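Local coordinates for citrate synthase (Pyrobaculum aerophilum, PDB 2IBP) that catalyses the condensation of oxaloacetate with acetyl-CoA to give citrate and CoA, working as a thermophilic homodimer whose two disulfide-closed chains are topologically interlinked, at the interface of chains A and B. Coordinates in Å, arbitrary orientation; residue numbers count along the deposited sequence, not the author numbering. Chains: chain A/B, Citrate synthase.

Contact 1: the interface of chains A and B. Residues chain A 382, 385-387, 390; chain B 12-13, 24-25, 27.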
loop_
_atom_site.group_PDB
_atom_site.type_symbol
_atom_site.label_atom_id
_atom_site.label_comp_id
_atom_site.label_asym_id
_atom_site.label_seq_id
_atom_site.Cartn_x
_atom_site.Cartn_y
_atom_site.Cartn_z
ATOM N N TYR A 382 -9.642 3.768 12.268
ATOM C CA TYR A 382 -8.336 4.333 12.579
ATOM C C TYR A 382 -8.395 5.852 12.564
ATOM O O TYR A 382 -7.759 6.513 13.384
ATOM C CB TYR A 382 -7.277 3.836 11.597
ATOM C CG TYR A 382 -5.883 4.103 12.083
ATOM C CD1 TYR A 382 -5.391 3.414 13.181
ATOM C CD2 TYR A 382 -5.060 5.033 11.455
ATOM C CE1 TYR A 382 -4.126 3.657 13.664
ATOM C CE2 TYR A 382 -3.764 5.264 11.912
ATOM C CZ TYR A 382 -3.320 4.585 13.039
ATOM O OH TYR A 382 -2.063 4.810 13.551
ATOM N N ASN A 385 -8.870 8.229 15.496
ATOM C CA ASN A 385 -7.725 8.646 16.306
ATOM C C ASN A 385 -6.495 8.343 15.472
ATOM O O ASN A 385 -5.751 7.412 15.758
ATOM C CB ASN A 385 -7.649 7.911 17.639
ATOM C CG ASN A 385 -6.591 8.511 18.561
ATOM O OD1 ASN A 385 -6.119 9.624 18.329
ATOM N ND2 ASN A 385 -6.271 7.806 19.639
ATOM N N ASN A 386 -6.339 9.103 14.403
ATOM C CA ASN A 386 -5.288 8.821 13.456
ATOM C C ASN A 386 -3.917 9.177 13.979
ATOM O O ASN A 386 -3.745 10.185 14.670
ATOM C CB ASN A 386 -5.494 9.599 12.167
ATOM C CG ASN A 386 -4.517 9.179 11.087
ATOM O OD1 ASN A 386 -4.577 8.057 10.602
ATOM N ND2 ASN A 386 -3.583 10.059 10.749
ATOM N N ARG A 387 -2.944 8.351 13.625
ATOM C CA ARG A 387 -1.550 8.682 13.867
ATOM C C ARG A 387 -0.769 8.105 12.706
ATOM O O ARG A 387 -0.858 6.914 12.439
ATOM C CB ARG A 387 -1.017 8.100 15.173
ATOM C CG ARG A 387 0.436 8.480 15.482
ATOM C CD ARG A 387 0.547 9.969 15.742
ATOM N NE ARG A 387 1.837 10.366 16.300
ATOM C CZ ARG A 387 2.098 10.466 17.603
ATOM N NH1 ARG A 387 1.178 10.156 18.507
ATOM N NH2 ARG A 387 3.300 10.856 18.008
ATOM N N ARG A 390 5.144 5.537 11.937
ATOM C CA ARG A 390 6.519 6.023 11.990
ATOM C C ARG A 390 7.498 4.952 12.491
ATOM O O ARG A 390 8.190 5.175 13.484
ATOM C CB ARG A 390 6.585 7.208 12.964
ATOM C CG ARG A 390 5.843 8.459 12.515
ATOM C CD ARG A 390 5.823 9.519 13.616
ATOM N NE ARG A 390 5.152 10.747 13.187
ATOM C CZ ARG A 390 4.747 11.713 14.003
ATOM N NH1 ARG A 390 4.886 11.583 15.316
ATOM N NH2 ARG A 390 4.151 12.795 13.510
ATOM N N GLY B 12 7.149 8.103 21.056
ATOM C CA GLY B 12 5.769 8.351 20.659
ATOM C C GLY B 12 4.780 8.279 21.800
ATOM O O GLY B 12 5.157 8.159 22.968
ATOM N N LYS B 13 3.504 8.346 21.445
ATOM C CA LYS B 13 2.433 8.312 22.423
ATOM C C LYS B 13 1.903 6.894 22.548
ATOM O O LYS B 13 1.831 6.148 21.560
ATOM C CB LYS B 13 1.326 9.295 22.042
ATOM C CG LYS B 13 1.782 10.767 22.089
ATOM C CD LYS B 13 0.673 11.731 21.672
ATOM C CE LYS B 13 1.175 13.173 21.600
ATOM N NZ LYS B 13 0.140 14.111 21.069
ATOM N N HIS B 24 1.256 4.291 19.486
ATOM C CA HIS B 24 0.448 4.903 18.440
ATOM C C HIS B 24 1.285 5.178 17.190
ATOM O O HIS B 24 2.348 5.804 17.271
ATOM C CB HIS B 24 -0.238 6.156 18.990
ATOM C CG HIS B 24 -1.528 6.491 18.307
ATOM N ND1 HIS B 24 -2.103 7.743 18.379
ATOM C CD2 HIS B 24 -2.323 5.758 17.490
ATOM C CE1 HIS B 24 -3.240 7.739 17.705
ATOM N NE2 HIS B 24 -3.388 6.554 17.141
ATOM N N GLY B 25 0.853 4.601 16.068
ATOM C CA GLY B 25 1.561 4.721 14.791
ATOM C C GLY B 25 2.861 3.931 14.794
ATOM O O GLY B 25 3.706 4.097 13.912
ATOM N N GLU B 27 5.357 4.299 16.444
ATOM C CA GLU B 27 6.444 5.254 16.405
ATOM C C GLU B 27 7.710 4.696 17.031
ATOM O O GLU B 27 7.714 4.261 18.174
ATOM C CB GLU B 27 6.041 6.570 17.056
ATOM C CG GLU B 27 7.095 7.654 16.865
ATOM C CD GLU B 27 6.598 9.040 17.185
ATOM O OE1 GLU B 27 5.417 9.207 17.560
ATOM O OE2 GLU B 27 7.396 9.983 17.022
HETATM O O HOH W 1 -1.108 2.805 15.613
#
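In this homodimeric citrate synthase, the segment that follows helix 363-382 of chain A grips the 3-10 turn 24-26 of chain B, from which the B:His24 ring projects against it. With CG anti to the backbone N (chi1 -152°), the imidazole points NE2 at the main-chain carbonyl A:Asn385 O, 2.9 Å away; the oxygen lies close to the ring plane, the nitrogen above the carbonyl plane, so this hydrogen bond misses the lone pair. One ring face is capped by A:Arg387 CB, a CH-pi contact 3.3 Å from the centroid, and the A:Asn385 amide crosses obliquely near CE1. An alanine in place of B:His24 would remove the ring under A:Arg387 CB and the bond to A:Asn385 O, and would probably loosen the hold on the A 385-387 segment. The A:Arg387 chain bends at chi2 (66°); the residue is poorly ordered, so its tip is approximate, but NH2 is modelled 2.7 Å from B:Glu27 OE1, a salt bridge rather than a hydrogen bond because the N-H points away, the planes nearly perpendicular. A:Arg390 runs extended alongside B:Glu27, pointing the same way, and NH1 makes a long, weak salt bridge with B:Glu27 OE1 (3.3 Å), so two guanidiniums share, and probably stabilise, one carboxylate. A straight bond joins A:Arg390 N to B:Gly25 O, 2.8 Å. A:Tyr382 OH donates to a lone pair of A:Arg387 O at 2.7 Å and meets B:Gly25 N through a water.

Contact 2: the interface of chains A and B. Residues chain A 5-9, 21, 23; chain B 4-8, 21, 23.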
loop_
_atom_site.group_PDB
_atom_site.type_symbol
_atom_site.label_atom_id
_atom_site.label_comp_id
_atom_site.label_asym_id
_atom_site.label_seq_id
_atom_site.Cartn_x
_atom_site.Cartn_y
_atom_site.Cartn_z
ATOM N N THR A 5 9.946 3.309 27.713
ATOM C CA THR A 5 10.014 1.897 27.373
ATOM C C THR A 5 8.634 1.279 27.538
ATOM O O THR A 5 7.951 1.514 28.535
ATOM C CB THR A 5 11.036 1.166 28.236
ATOM O OG1 THR A 5 12.301 1.828 28.115
ATOM C CG2 THR A 5 11.171 -0.280 27.789
ATOM N N VAL A 6 8.239 0.492 26.543
ATOM C CA VAL A 6 6.919 -0.135 26.501
ATOM C C VAL A 6 7.049 -1.649 26.406
ATOM O O VAL A 6 7.855 -2.166 25.626
ATOM C CB VAL A 6 6.142 0.353 25.260
ATOM C CG1 VAL A 6 4.756 -0.288 25.201
ATOM C CG2 VAL A 6 6.057 1.871 25.253
ATOM N N GLN A 7 6.259 -2.363 27.203
ATOM C CA GLN A 7 6.265 -3.820 27.171
ATOM C C GLN A 7 5.373 -4.277 26.022
ATOM O O GLN A 7 4.173 -4.006 26.018
ATOM C CB GLN A 7 5.737 -4.399 28.492
ATOM C CG GLN A 7 6.579 -4.057 29.721
ATOM C CD GLN A 7 7.974 -4.654 29.669
ATOM O OE1 GLN A 7 8.213 -5.648 28.984
ATOM N NE2 GLN A 7 8.900 -4.058 30.407
ATOM N N VAL A 8 5.966 -4.959 25.045
ATOM C CA VAL A 8 5.228 -5.451 23.878
ATOM C C VAL A 8 5.288 -6.971 23.842
ATOM O O VAL A 8 6.369 -7.550 23.753
ATOM C CB VAL A 8 5.832 -4.893 22.569
ATOM C CG1 VAL A 8 5.174 -5.510 21.348
ATOM C CG2 VAL A 8 5.738 -3.379 22.543
ATOM N N LYS A 9 4.125 -7.614 23.909
ATOM C CA LYS A 9 4.044 -9.069 23.882
ATOM C C LYS A 9 3.971 -9.550 22.444
ATOM O O LYS A 9 3.387 -8.887 21.589
ATOM C CB LYS A 9 2.828 -9.561 24.667
ATOM C CG LYS A 9 2.892 -9.246 26.153
ATOM C CD LYS A 9 1.660 -9.747 26.891
ATOM C CE LYS A 9 1.765 -9.468 28.384
ATOM N NZ LYS A 9 0.576 -9.960 29.137
ATOM N N PRO A 21 15.288 -4.189 20.180
ATOM C CA PRO A 21 14.688 -5.410 19.640
ATOM C C PRO A 21 13.835 -5.195 18.388
ATOM O O PRO A 21 13.077 -4.225 18.299
ATOM C CB PRO A 21 13.813 -5.906 20.791
ATOM C CG PRO A 21 13.473 -4.673 21.558
ATOM C CD PRO A 21 14.655 -3.763 21.441
ATOM N N ILE A 23 10.844 -6.864 16.277
ATOM C CA ILE A 23 9.816 -7.914 16.264
ATOM C C ILE A 23 9.551 -8.183 14.788
ATOM O O ILE A 23 8.912 -7.399 14.106
ATOM C CB ILE A 23 8.498 -7.538 17.014
ATOM C CG1 ILE A 23 8.782 -7.313 18.508
ATOM C CG2 ILE A 23 7.471 -8.671 16.857
ATOM C CD1 ILE A 23 7.538 -6.997 19.354
ATOM N N GLN B 4 6.381 -14.014 24.306
ATOM C CA GLN B 4 7.366 -13.334 25.141
ATOM C C GLN B 4 7.134 -11.828 25.148
ATOM O O GLN B 4 6.414 -11.295 24.302
ATOM C CB GLN B 4 8.785 -13.665 24.680
ATOM C CG GLN B 4 9.043 -13.409 23.208
ATOM C CD GLN B 4 10.422 -13.885 22.769
ATOM O OE1 GLN B 4 11.366 -13.902 23.560
ATOM N NE2 GLN B 4 10.545 -14.257 21.501
ATOM N N THR B 5 7.688 -11.161 26.155
ATOM C CA THR B 5 7.546 -9.716 26.288
ATOM C C THR B 5 8.848 -9.064 25.851
ATOM O O THR B 5 9.934 -9.565 26.141
ATOM C CB THR B 5 7.193 -9.306 27.733
ATOM O OG1 THR B 5 5.938 -9.895 28.099
ATOM C CG2 THR B 5 7.075 -7.794 27.853
ATOM N N VAL B 6 8.719 -7.959 25.131
ATOM C CA VAL B 6 9.855 -7.240 24.583
ATOM C C VAL B 6 9.800 -5.796 25.060
ATOM O O VAL B 6 8.720 -5.207 25.142
ATOM C CB VAL B 6 9.793 -7.270 23.034
ATOM C CG1 VAL B 6 10.947 -6.500 22.417
ATOM C CG2 VAL B 6 9.787 -8.708 22.538
ATOM N N GLN B 7 10.953 -5.251 25.437
ATOM C CA GLN B 7 11.041 -3.860 25.855
ATOM C C GLN B 7 11.362 -2.998 24.639
ATOM O O GLN B 7 12.459 -3.065 24.074
ATOM C CB GLN B 7 12.110 -3.670 26.934
ATOM C CG GLN B 7 11.818 -4.408 28.223
ATOM C CD GLN B 7 12.834 -4.100 29.312
ATOM O OE1 GLN B 7 13.479 -3.045 29.301
ATOM N NE2 GLN B 7 12.967 -5.012 30.273
ATOM N N VAL B 8 10.404 -2.163 24.256
ATOM C CA VAL B 8 10.556 -1.310 23.086
ATOM C C VAL B 8 10.598 0.154 23.487
ATOM O O VAL B 8 9.697 0.645 24.167
ATOM C CB VAL B 8 9.384 -1.531 22.108
ATOM C CG1 VAL B 8 9.462 -0.556 20.947
ATOM C CG2 VAL B 8 9.365 -2.974 21.636
ATOM N N PRO B 21 -0.374 -1.822 26.395
ATOM C CA PRO B 21 -0.113 -0.534 25.764
ATOM C C PRO B 21 0.073 -0.664 24.252
ATOM O O PRO B 21 0.667 -1.631 23.763
ATOM C CB PRO B 21 1.198 -0.069 26.423
ATOM C CG PRO B 21 1.820 -1.310 26.986
ATOM C CD PRO B 21 0.679 -2.203 27.356
ATOM N N ILE B 23 1.622 1.386 21.005
ATOM C CA ILE B 23 2.467 2.483 20.558
ATOM C C ILE B 23 1.803 3.098 19.325
ATOM O O ILE B 23 1.763 2.486 18.250
ATOM C CB ILE B 23 3.871 1.999 20.218
ATOM C CG1 ILE B 23 4.510 1.332 21.441
ATOM C CG2 ILE B 23 4.711 3.176 19.725
ATOM C CD1 ILE B 23 5.838 0.641 21.142
HETATM O O HOH W 2 1.773 -3.858 24.274
#
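Two N-terminal strands, one from each subunit, pair here as an antiparallel beta ribbon across the two-fold axis of the citrate synthase dimer, tying the start of each chain to its partner. Strand 4-10 of A runs against strand 4-10 of B, with A:Gln7 opposite B:Gln7 at the centre. Each Val6 pairs with the Val8 of the other chain through reciprocal main-chain bonds. The bonds donated by Val8 are nearly straight and lie in the carbonyl plane: B:Val8 N to A:Val6 O is 2.9 Å with 173° at the hydrogen, and A:Val8 N to B:Val6 O is 2.8 Å. The return bonds from the Val6 nitrogens to the Val8 oxygens are more bent, each donor standing above the carbonyl plane.

Side chains sort onto opposite faces. On one, the valines pack: the CG2 methyls of A:Val8 and B:Val8, each anti to the carbonyl carbon, touch at 3.8 Å where the side chains cross obliquely. A:Val6 has CG1 anti to its backbone N, which lays that methyl against B:Pro21 CG at 3.6 Å, and its flank meets B:Ile23; A:Val6 runs antiparallel past both B:Pro21 and B:Ile23. B:Val6 CG1 packs tightly against the ring of A:Pro21, 3.3 Å from CB. On the other face the glutamines break the symmetry. A:Gln7 folds at chi2 (-64°) while B:Gln7 stays extended (-175°), so the A amide lies alongside the aliphatic B:Gln7 stem, A:Gln7 NE2 3.7 Å from B:Gln7 CG, with the amide planes steeply turned. A:Thr5 CG2 rests on B:Gln7 CB at 3.6 Å. A water bridges A:Gln7 O and B:Pro21 O.

About 16 Å separates the centres of contact 1 and contact 2, and no residue belongs to both, yet the same N-terminal stretch of chain B serves each: strands 4-10 and 22-23 in contact 2, residues 12-13 and the 3-10 turn 24-26, which follows strand 22-23, in contact 1. Chain A contributes its N-terminus to contact 2 but its C-terminal region to contact 1. Each N-terminal segment thus lies against its partner's N-terminal strand and C-terminal region, which suits interlinked chains closed by the Cys19-Cys394 disulfide. Their centres lie about 26 and 23 Å from A:His289, the probable catalytic histidine, suggesting a mainly structural role.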